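Local coordinates for protein pseudoazurin (Methylobacterium extorquens, PDB 1PMY) that binds one copper ion per molecule and, as a small blue copper protein of the plastocyanin/azurin family, probably carries electrons in the periplasm, at residues Ala79-Val91 and Gln106-Phe119. Residues are numbered along the deposited sequence; the frame is centred on the assembly and turned at random.
Sequences APHYMMGMVALVV and QHNKLTQKRLDPLF. With CU (copper (II) ion), chain B.
The copper-binding loop of this cupredoxin meets the first turns of the C-terminal helix where Gly85 lies against Thr111, their CA atoms 4.1 Å apart. Glycine suits this place: positive phi is easy without a side chain, and its CA comes within 3.1 Å of Thr111 OG1. Thr111 OG1 lies 3.0 Å from Tyr82 O, a weak hydrogen bond, unsettled because its proton has another acceptor within reach. Asn108, the N-cap of helix 109-119, takes the Thr111 amide on OD1 and gives ND2 to Thr111 OG1, 3.0 Å away, so one short side chain caps the helix and donates to the threonine oxygen. Arg114, long and extended from CG to NE, reaches back from the next turn and brings NH1 edge-on to Gly85 O at 3.0 Å in a weak, bent bond (143°), with Met84 O over one guanidinium face. Arg114 NH2 also bonds Met15 O and NH1 Met16 O, joining helix and copper loop to the residues just before strand 17-25. Within the loop His81 and Met86 bind the copper, with His40 and Cys78. Strand 87-91 then enters the beta-sandwich, its axis at 27° to that of helix 109-119 in roughly the same N-to-C direction; apolar helix side chains cover the strand side carrying Val87 and Leu89. Thr111, with CG2 anti to the backbone N, presents this methyl to Val87 CG1 (3.6 Å) while OG1 stays with the loop carbonyl; Val87 CG2 meets Leu115 CD2. Leu89 CD2 sits almost centrally over the Phe119 ring, 4.0 Å from its centroid and 7° off the normal (CH-pi), and touches Leu118 CB.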
ATOM      1  N   ALA A  79       9.991  -2.319  -0.491  1.00  7.95           N
ATOM      2  CA  ALA A  79      11.235  -1.889  -1.164  1.00  8.39           C
ATOM      3  C   ALA A  79      11.997  -2.878  -1.924  1.00  8.70           C
ATOM      4  O   ALA A  79      12.169  -2.688  -3.180  1.00  8.97           O
ATOM      5  CB  ALA A  79      11.982  -0.799  -0.471  1.00  8.86           C
ATOM      6  N   PRO A  80      12.432  -4.001  -1.340  1.00  8.63           N
ATOM      7  CA  PRO A  80      13.207  -5.016  -2.048  1.00  9.30           C
ATOM      8  C   PRO A  80      12.377  -5.682  -3.172  1.00  9.00           C
ATOM      9  O   PRO A  80      13.076  -6.076  -4.152  1.00  9.50           O
ATOM     10  CB  PRO A  80      13.484  -6.084  -0.993  1.00  9.10           C
ATOM     11  CG  PRO A  80      12.666  -5.752   0.186  1.00  8.82           C
ATOM     12  CD  PRO A  80      12.285  -4.245   0.151  1.00  8.39           C
ATOM     13  N   HIS A  81      11.023  -5.708  -3.097  1.00  8.99           N
ATOM     14  CA  HIS A  81      10.273  -6.358  -4.186  1.00  8.86           C
ATOM     15  C   HIS A  81       9.418  -5.445  -5.030  1.00  8.62           C
ATOM     16  O   HIS A  81       8.378  -5.875  -5.586  1.00  9.71           O
ATOM     17  CB  HIS A  81       9.354  -7.554  -3.649  1.00  9.36           C
ATOM     18  CG  HIS A  81      10.162  -8.455  -2.795  1.00  9.74           C
ATOM     19  ND1 HIS A  81       9.829  -8.761  -1.475  1.00 10.94           N
ATOM     20  CD2 HIS A  81      11.295  -9.144  -3.109  1.00 10.25           C
ATOM     21  CE1 HIS A  81      10.779  -9.629  -1.030  1.00 10.28           C
ATOM     22  NE2 HIS A  81      11.616  -9.891  -1.969  1.00 11.16           N
ATOM     23  N   TYR A  82       9.738  -4.154  -5.114  1.00  8.86           N
ATOM     24  CA  TYR A  82       8.918  -3.221  -5.956  1.00  8.55           C
ATOM     25  C   TYR A  82       8.921  -3.602  -7.439  1.00  9.95           C
ATOM     26  O   TYR A  82       7.831  -3.673  -8.023  1.00 11.31           O
ATOM     27  CB  TYR A  82       9.416  -1.799  -5.624  1.00  7.97           C
ATOM     28  CG  TYR A  82       8.792  -0.765  -6.563  1.00  8.51           C
ATOM     29  CD1 TYR A  82       7.444  -0.478  -6.634  1.00  8.36           C
ATOM     30  CD2 TYR A  82       9.638  -0.207  -7.541  1.00  8.86           C
ATOM     31  CE1 TYR A  82       6.933   0.466  -7.550  1.00  8.87           C
ATOM     32  CE2 TYR A  82       9.133   0.675  -8.518  1.00  8.80           C
ATOM     33  CZ  TYR A  82       7.823   1.090  -8.448  1.00  9.05           C
ATOM     34  OH  TYR A  82       7.348   1.872  -9.486  1.00  7.44           O
ATOM     35  N   MET A  83      10.072  -3.982  -7.968  1.00 11.68           N
ATOM     36  CA  MET A  83      10.258  -4.370  -9.366  1.00 14.24           C
ATOM     37  C   MET A  83       9.454  -5.635  -9.691  1.00 14.72           C
ATOM     38  O   MET A  83       9.034  -5.920 -10.803  1.00 15.21           O
ATOM     39  CB  MET A  83      11.746  -4.556  -9.721  1.00 16.39           C
ATOM     40  CG  MET A  83      12.495  -3.307  -9.950  1.00 19.05           C
ATOM     41  SD  MET A  83      11.824  -2.307 -11.268  1.00 22.50           S
ATOM     42  CE  MET A  83      11.917  -3.265 -12.780  1.00 22.02           C
ATOM     43  N   MET A  84       9.180  -6.446  -8.655  1.00 13.75           N
ATOM     44  CA  MET A  84       8.370  -7.628  -8.651  1.00 14.11           C
ATOM     45  C   MET A  84       6.888  -7.351  -8.381  1.00 13.47           C
ATOM     46  O   MET A  84       6.131  -8.290  -8.308  1.00 13.45           O
ATOM     47  CB  MET A  84       8.910  -8.660  -7.618  1.00 16.15           C
ATOM     48  CG  MET A  84      10.151  -9.307  -8.267  1.00 18.40           C
ATOM     49  SD  MET A  84      10.765 -10.542  -7.028  1.00 21.67           S
ATOM     50  CE  MET A  84       9.610 -11.920  -7.503  1.00 20.91           C
ATOM     51  N   GLY A  85       6.454  -6.100  -8.338  1.00 11.97           N
ATOM     52  CA  GLY A  85       5.066  -5.746  -8.187  1.00 11.61           C
ATOM     53  C   GLY A  85       4.501  -5.847  -6.776  1.00 10.59           C
ATOM     54  O   GLY A  85       3.246  -5.875  -6.683  1.00 11.04           O
ATOM     55  N   MET A  86       5.354  -5.818  -5.749  1.00  9.86           N
ATOM     56  CA  MET A  86       4.720  -5.925  -4.368  1.00  9.12           C
ATOM     57  C   MET A  86       4.310  -4.532  -3.906  1.00  8.52           C
ATOM     58  O   MET A  86       5.160  -3.743  -3.425  1.00  9.92           O
ATOM     59  CB  MET A  86       5.767  -6.533  -3.407  1.00  9.30           C
ATOM     60  CG  MET A  86       4.958  -7.017  -2.176  1.00  9.60           C
ATOM     61  SD  MET A  86       6.036  -8.168  -1.203  1.00  9.33           S
ATOM     62  CE  MET A  86       5.099  -8.108   0.358  1.00  8.68           C
ATOM     63  N   VAL A  87       3.069  -4.188  -4.102  1.00  8.88           N
ATOM     64  CA  VAL A  87       2.432  -2.906  -3.833  1.00  9.95           C
ATOM     65  C   VAL A  87       1.058  -3.064  -3.201  1.00  9.85           C
ATOM     66  O   VAL A  87       0.423  -4.115  -3.423  1.00 10.30           O
ATOM     67  CB  VAL A  87       2.384  -2.037  -5.154  1.00  9.75           C
ATOM     68  CG1 VAL A  87       3.792  -1.639  -5.569  1.00  9.80           C
ATOM     69  CG2 VAL A  87       1.674  -2.821  -6.273  1.00  9.49           C
ATOM     70  N   ALA A  88       0.592  -2.079  -2.534  1.00 10.13           N
ATOM     71  CA  ALA A  88      -0.729  -2.041  -1.937  1.00  9.36           C
ATOM     72  C   ALA A  88      -1.252  -0.566  -2.072  1.00 10.24           C
ATOM     73  O   ALA A  88      -0.477   0.401  -2.081  1.00 10.99           O
ATOM     74  CB  ALA A  88      -0.622  -2.352  -0.443  1.00  8.88           C
ATOM     75  N   LEU A  89      -2.570  -0.551  -1.997  1.00 11.12           N
ATOM     76  CA  LEU A  89      -3.282   0.763  -2.063  1.00 11.48           C
ATOM     77  C   LEU A  89      -4.197   0.884  -0.834  1.00 10.55           C
ATOM     78  O   LEU A  89      -4.956  -0.099  -0.551  1.00 10.09           O
ATOM     79  CB  LEU A  89      -3.971   0.769  -3.417  1.00 12.85           C
ATOM     80  CG  LEU A  89      -4.667   2.017  -3.837  1.00 14.40           C
ATOM     81  CD1 LEU A  89      -3.587   3.055  -4.202  1.00 14.53           C
ATOM     82  CD2 LEU A  89      -5.443   1.675  -5.149  1.00 14.29           C
ATOM     83  N   VAL A  90      -4.077   1.995  -0.186  1.00 10.33           N
ATOM     84  CA  VAL A  90      -4.816   2.366   1.031  1.00 10.02           C
ATOM     85  C   VAL A  90      -5.709   3.564   0.763  1.00  9.64           C
ATOM     86  O   VAL A  90      -5.173   4.609   0.357  1.00  8.48           O
ATOM     87  CB  VAL A  90      -3.899   2.579   2.275  1.00 10.09           C
ATOM     88  CG1 VAL A  90      -4.676   2.934   3.513  1.00  9.54           C
ATOM     89  CG2 VAL A  90      -3.023   1.328   2.428  1.00  9.54           C
ATOM     90  N   VAL A  91      -6.998   3.409   1.046  1.00  9.53           N
ATOM     91  CA  VAL A  91      -7.956   4.535   0.862  1.00 10.75           C
ATOM     92  C   VAL A  91      -8.496   4.844   2.247  1.00 10.32           C
ATOM     93  O   VAL A  91      -8.948   4.011   2.995  1.00 10.96           O
ATOM     94  CB  VAL A  91      -8.976   4.388  -0.223  1.00 11.64           C
ATOM     95  CG1 VAL A  91      -8.201   3.967  -1.563  1.00 12.75           C
ATOM     96  CG2 VAL A  91      -9.899   3.189  -0.105  1.00 13.09           C
ATOM     97  N   GLN A 106       3.932   6.540 -12.633  1.00 11.59           N
ATOM     98  CA  GLN A 106       4.152   5.434 -13.554  1.00 11.89           C
ATOM     99  C   GLN A 106       5.004   4.374 -12.842  1.00 11.47           C
ATOM    100  O   GLN A 106       5.706   4.715 -11.885  1.00 10.99           O
ATOM    101  CB  GLN A 106       4.706   5.832 -14.925  1.00 13.77           C
ATOM    102  CG  GLN A 106       3.938   7.062 -15.486  1.00 15.61           C
ATOM    103  CD  GLN A 106       4.569   7.714 -16.685  1.00 17.30           C
ATOM    104  OE1 GLN A 106       5.573   7.390 -17.303  1.00 18.10           O
ATOM    105  NE2 GLN A 106       3.889   8.814 -17.096  1.00 18.79           N
ATOM    106  N   HIS A 107       4.878   3.210 -13.376  1.00 11.88           N
ATOM    107  CA  HIS A 107       5.613   2.022 -12.774  1.00 12.86           C
ATOM    108  C   HIS A 107       5.959   1.075 -13.927  1.00 13.66           C
ATOM    109  O   HIS A 107       5.447   1.237 -15.032  1.00 14.14           O
ATOM    110  CB  HIS A 107       4.578   1.261 -11.845  1.00 12.01           C
ATOM    111  CG  HIS A 107       4.005   2.117 -10.750  1.00 11.05           C
ATOM    112  ND1 HIS A 107       2.781   2.766 -10.749  1.00 10.67           N
ATOM    113  CD2 HIS A 107       4.644   2.477  -9.608  1.00 10.72           C
ATOM    114  CE1 HIS A 107       2.703   3.489  -9.590  1.00 10.16           C
ATOM    115  NE2 HIS A 107       3.837   3.309  -8.917  1.00 11.26           N
ATOM    116  N   ASN A 108       6.762   0.018 -13.575  1.00 16.12           N
ATOM    117  CA  ASN A 108       7.042  -1.034 -14.597  1.00 17.80           C
ATOM    118  C   ASN A 108       5.692  -1.724 -14.897  1.00 18.05           C
ATOM    119  O   ASN A 108       4.751  -1.651 -14.069  1.00 17.84           O
ATOM    120  CB  ASN A 108       8.064  -2.094 -14.064  1.00 19.45           C
ATOM    121  CG  ASN A 108       7.520  -2.653 -12.725  1.00 20.61           C
ATOM    122  OD1 ASN A 108       6.789  -3.666 -12.793  1.00 21.15           O
ATOM    123  ND2 ASN A 108       7.795  -1.985 -11.618  1.00 21.70           N
ATOM    124  N   LYS A 109       5.671  -2.386 -16.021  1.00 18.29           N
ATOM    125  CA  LYS A 109       4.547  -3.094 -16.572  1.00 18.63           C
ATOM    126  C   LYS A 109       3.809  -3.980 -15.573  1.00 17.95           C
ATOM    127  O   LYS A 109       2.571  -3.890 -15.408  1.00 17.27           O
ATOM    128  CB  LYS A 109       4.907  -3.872 -17.840  1.00 19.91           C
ATOM    129  CG  LYS A 109       3.634  -4.340 -18.559  1.00 21.63           C
ATOM    130  CD  LYS A 109       3.904  -5.262 -19.714  1.00 23.13           C
ATOM    131  CE  LYS A 109       3.038  -5.062 -20.943  1.00 23.89           C
ATOM    132  NZ  LYS A 109       1.654  -4.595 -20.638  1.00 25.13           N
ATOM    133  N   LEU A 110       4.562  -4.817 -14.913  1.00 17.28           N
ATOM    134  CA  LEU A 110       4.115  -5.789 -13.910  1.00 16.75           C
ATOM    135  C   LEU A 110       3.460  -5.155 -12.734  1.00 15.96           C
ATOM    136  O   LEU A 110       2.319  -5.588 -12.359  1.00 16.73           O
ATOM    137  CB  LEU A 110       5.226  -6.783 -13.798  1.00 17.48           C
ATOM    138  CG  LEU A 110       5.784  -7.459 -12.648  1.00 18.14           C
ATOM    139  CD1 LEU A 110       4.866  -7.810 -11.490  1.00 18.21           C
ATOM    140  CD2 LEU A 110       6.481  -8.747 -13.194  1.00 18.11           C
ATOM    141  N   THR A 111       4.016  -4.086 -12.185  1.00 14.33           N
ATOM    142  CA  THR A 111       3.442  -3.358 -11.043  1.00 13.13           C
ATOM    143  C   THR A 111       2.182  -2.625 -11.520  1.00 12.39           C
ATOM    144  O   THR A 111       1.189  -2.580 -10.782  1.00 11.06           O
ATOM    145  CB  THR A 111       4.429  -2.331 -10.382  1.00 13.63           C
ATOM    146  OG1 THR A 111       5.579  -3.210  -9.923  1.00 14.37           O
ATOM    147  CG2 THR A 111       3.928  -1.560  -9.204  1.00 13.52           C
ATOM    148  N   GLN A 112       2.232  -2.034 -12.696  1.00 12.38           N
ATOM    149  CA  GLN A 112       1.111  -1.268 -13.258  1.00 12.87           C
ATOM    150  C   GLN A 112      -0.140  -2.191 -13.363  1.00 13.63           C
ATOM    151  O   GLN A 112      -1.273  -1.775 -13.052  1.00 13.91           O
ATOM    152  CB  GLN A 112       1.378  -0.644 -14.641  1.00 13.35           C
ATOM    153  CG  GLN A 112       0.340   0.408 -15.065  1.00 13.16           C
ATOM    154  CD  GLN A 112       0.137   1.540 -14.084  1.00 13.17           C
ATOM    155  OE1 GLN A 112       1.032   2.329 -13.732  1.00 12.77           O
ATOM    156  NE2 GLN A 112      -0.999   1.669 -13.412  1.00 13.97           N
ATOM    157  N   LYS A 113       0.153  -3.398 -13.809  1.00 13.39           N
ATOM    158  CA  LYS A 113      -0.943  -4.347 -14.062  1.00 13.88           C
ATOM    159  C   LYS A 113      -1.601  -4.746 -12.776  1.00 13.59           C
ATOM    160  O   LYS A 113      -2.800  -5.204 -12.826  1.00 14.34           O
ATOM    161  CB  LYS A 113      -0.515  -5.523 -14.922  1.00 15.31           C
ATOM    162  CG  LYS A 113      -0.045  -5.197 -16.328  1.00 17.09           C
ATOM    163  CD  LYS A 113      -0.708  -3.992 -16.928  1.00 18.78           C
ATOM    164  CE  LYS A 113      -2.125  -4.245 -17.391  1.00 20.11           C
ATOM    165  NZ  LYS A 113      -2.220  -3.736 -18.848  1.00 21.29           N
ATOM    166  N   ARG A 114      -0.830  -4.696 -11.727  1.00 11.63           N
ATOM    167  CA  ARG A 114      -1.387  -5.026 -10.394  1.00 11.85           C
ATOM    168  C   ARG A 114      -2.217  -3.900  -9.864  1.00 12.12           C
ATOM    169  O   ARG A 114      -3.224  -4.138  -9.169  1.00 12.86           O
ATOM    170  CB  ARG A 114      -0.244  -5.396  -9.440  1.00 11.82           C
ATOM    171  CG  ARG A 114       0.069  -6.897  -9.686  1.00 12.43           C
ATOM    172  CD  ARG A 114       0.924  -7.362  -8.556  1.00 11.44           C
ATOM    173  NE  ARG A 114       1.347  -8.751  -8.853  1.00 12.24           N
ATOM    174  CZ  ARG A 114       2.178  -9.379  -8.021  1.00 12.35           C
ATOM    175  NH1 ARG A 114       2.704  -8.792  -6.928  1.00 11.02           N
ATOM    176  NH2 ARG A 114       2.369 -10.672  -8.268  1.00 12.54           N
ATOM    177  N   LEU A 115      -1.769  -2.645 -10.094  1.00 11.54           N
ATOM    178  CA  LEU A 115      -2.511  -1.493  -9.580  1.00 11.04           C
ATOM    179  C   LEU A 115      -3.814  -1.231 -10.311  1.00 11.19           C
ATOM    180  O   LEU A 115      -4.756  -0.701  -9.700  1.00 10.97           O
ATOM    181  CB  LEU A 115      -1.661  -0.192  -9.647  1.00 11.39           C
ATOM    182  CG  LEU A 115      -0.532  -0.122  -8.657  1.00 12.36           C
ATOM    183  CD1 LEU A 115       0.379   1.029  -8.996  1.00 12.92           C
ATOM    184  CD2 LEU A 115      -1.105   0.025  -7.249  1.00 12.65           C
ATOM    185  N   ASP A 116      -3.803  -1.535 -11.631  1.00 11.46           N
ATOM    186  CA  ASP A 116      -5.004  -1.248 -12.424  1.00 12.57           C
ATOM    187  C   ASP A 116      -6.343  -1.628 -11.852  1.00 12.29           C
ATOM    188  O   ASP A 116      -7.326  -0.853 -11.831  1.00 11.73           O
ATOM    189  CB  ASP A 116      -4.835  -1.708 -13.874  1.00 13.63           C
ATOM    190  CG  ASP A 116      -3.893  -0.811 -14.635  1.00 14.74           C
ATOM    191  OD1 ASP A 116      -3.592   0.284 -14.160  1.00 15.21           O
ATOM    192  OD2 ASP A 116      -3.406  -1.249 -15.698  1.00 16.79           O
ATOM    193  N   PRO A 117      -6.463  -2.891 -11.438  1.00 12.68           N
ATOM    194  CA  PRO A 117      -7.713  -3.397 -10.882  1.00 12.37           C
ATOM    195  C   PRO A 117      -8.005  -2.838  -9.504  1.00 12.07           C
ATOM    196  O   PRO A 117      -9.223  -2.696  -9.244  1.00 13.27           O
ATOM    197  CB  PRO A 117      -7.658  -4.874 -10.997  1.00 12.61           C
ATOM    198  CG  PRO A 117      -6.339  -5.191 -11.594  1.00 12.18           C
ATOM    199  CD  PRO A 117      -5.465  -3.948 -11.575  1.00 12.31           C
ATOM    200  N   LEU A 118      -6.975  -2.419  -8.801  1.00 11.49           N
ATOM    201  CA  LEU A 118      -7.182  -1.828  -7.467  1.00 11.60           C
ATOM    202  C   LEU A 118      -7.765  -0.431  -7.679  1.00 11.91           C
ATOM    203  O   LEU A 118      -8.771  -0.072  -7.053  1.00 12.35           O
ATOM    204  CB  LEU A 118      -5.942  -1.865  -6.600  1.00 12.05           C
ATOM    205  CG  LEU A 118      -5.277  -3.202  -6.333  1.00 11.34           C
ATOM    206  CD1 LEU A 118      -3.957  -3.194  -5.635  1.00 11.79           C
ATOM    207  CD2 LEU A 118      -6.222  -4.292  -5.897  1.00 12.09           C
ATOM    208  N   PHE A 119      -7.163   0.302  -8.637  1.00 11.96           N
ATOM    209  CA  PHE A 119      -7.697   1.647  -8.877  1.00 12.95           C
ATOM    210  C   PHE A 119      -9.159   1.517  -9.307  1.00 14.49           C
ATOM    211  O   PHE A 119     -10.024   2.378  -8.947  1.00 14.43           O
ATOM    212  CB  PHE A 119      -6.827   2.478  -9.835  1.00 12.98           C
ATOM    213  CG  PHE A 119      -5.733   3.230  -9.128  1.00 13.00           C
ATOM    214  CD1 PHE A 119      -6.001   4.290  -8.264  1.00 12.55           C
ATOM    215  CD2 PHE A 119      -4.409   2.818  -9.294  1.00 13.10           C
ATOM    216  CE1 PHE A 119      -4.958   4.983  -7.626  1.00 12.87           C
ATOM    217  CE2 PHE A 119      -3.376   3.450  -8.636  1.00 12.64           C
ATOM    218  CZ  PHE A 119      -3.650   4.549  -7.810  1.00 13.06           C
TER
HETATM  219 CU    CU B 124       8.514  -7.915  -0.280  1.00 12.48          CU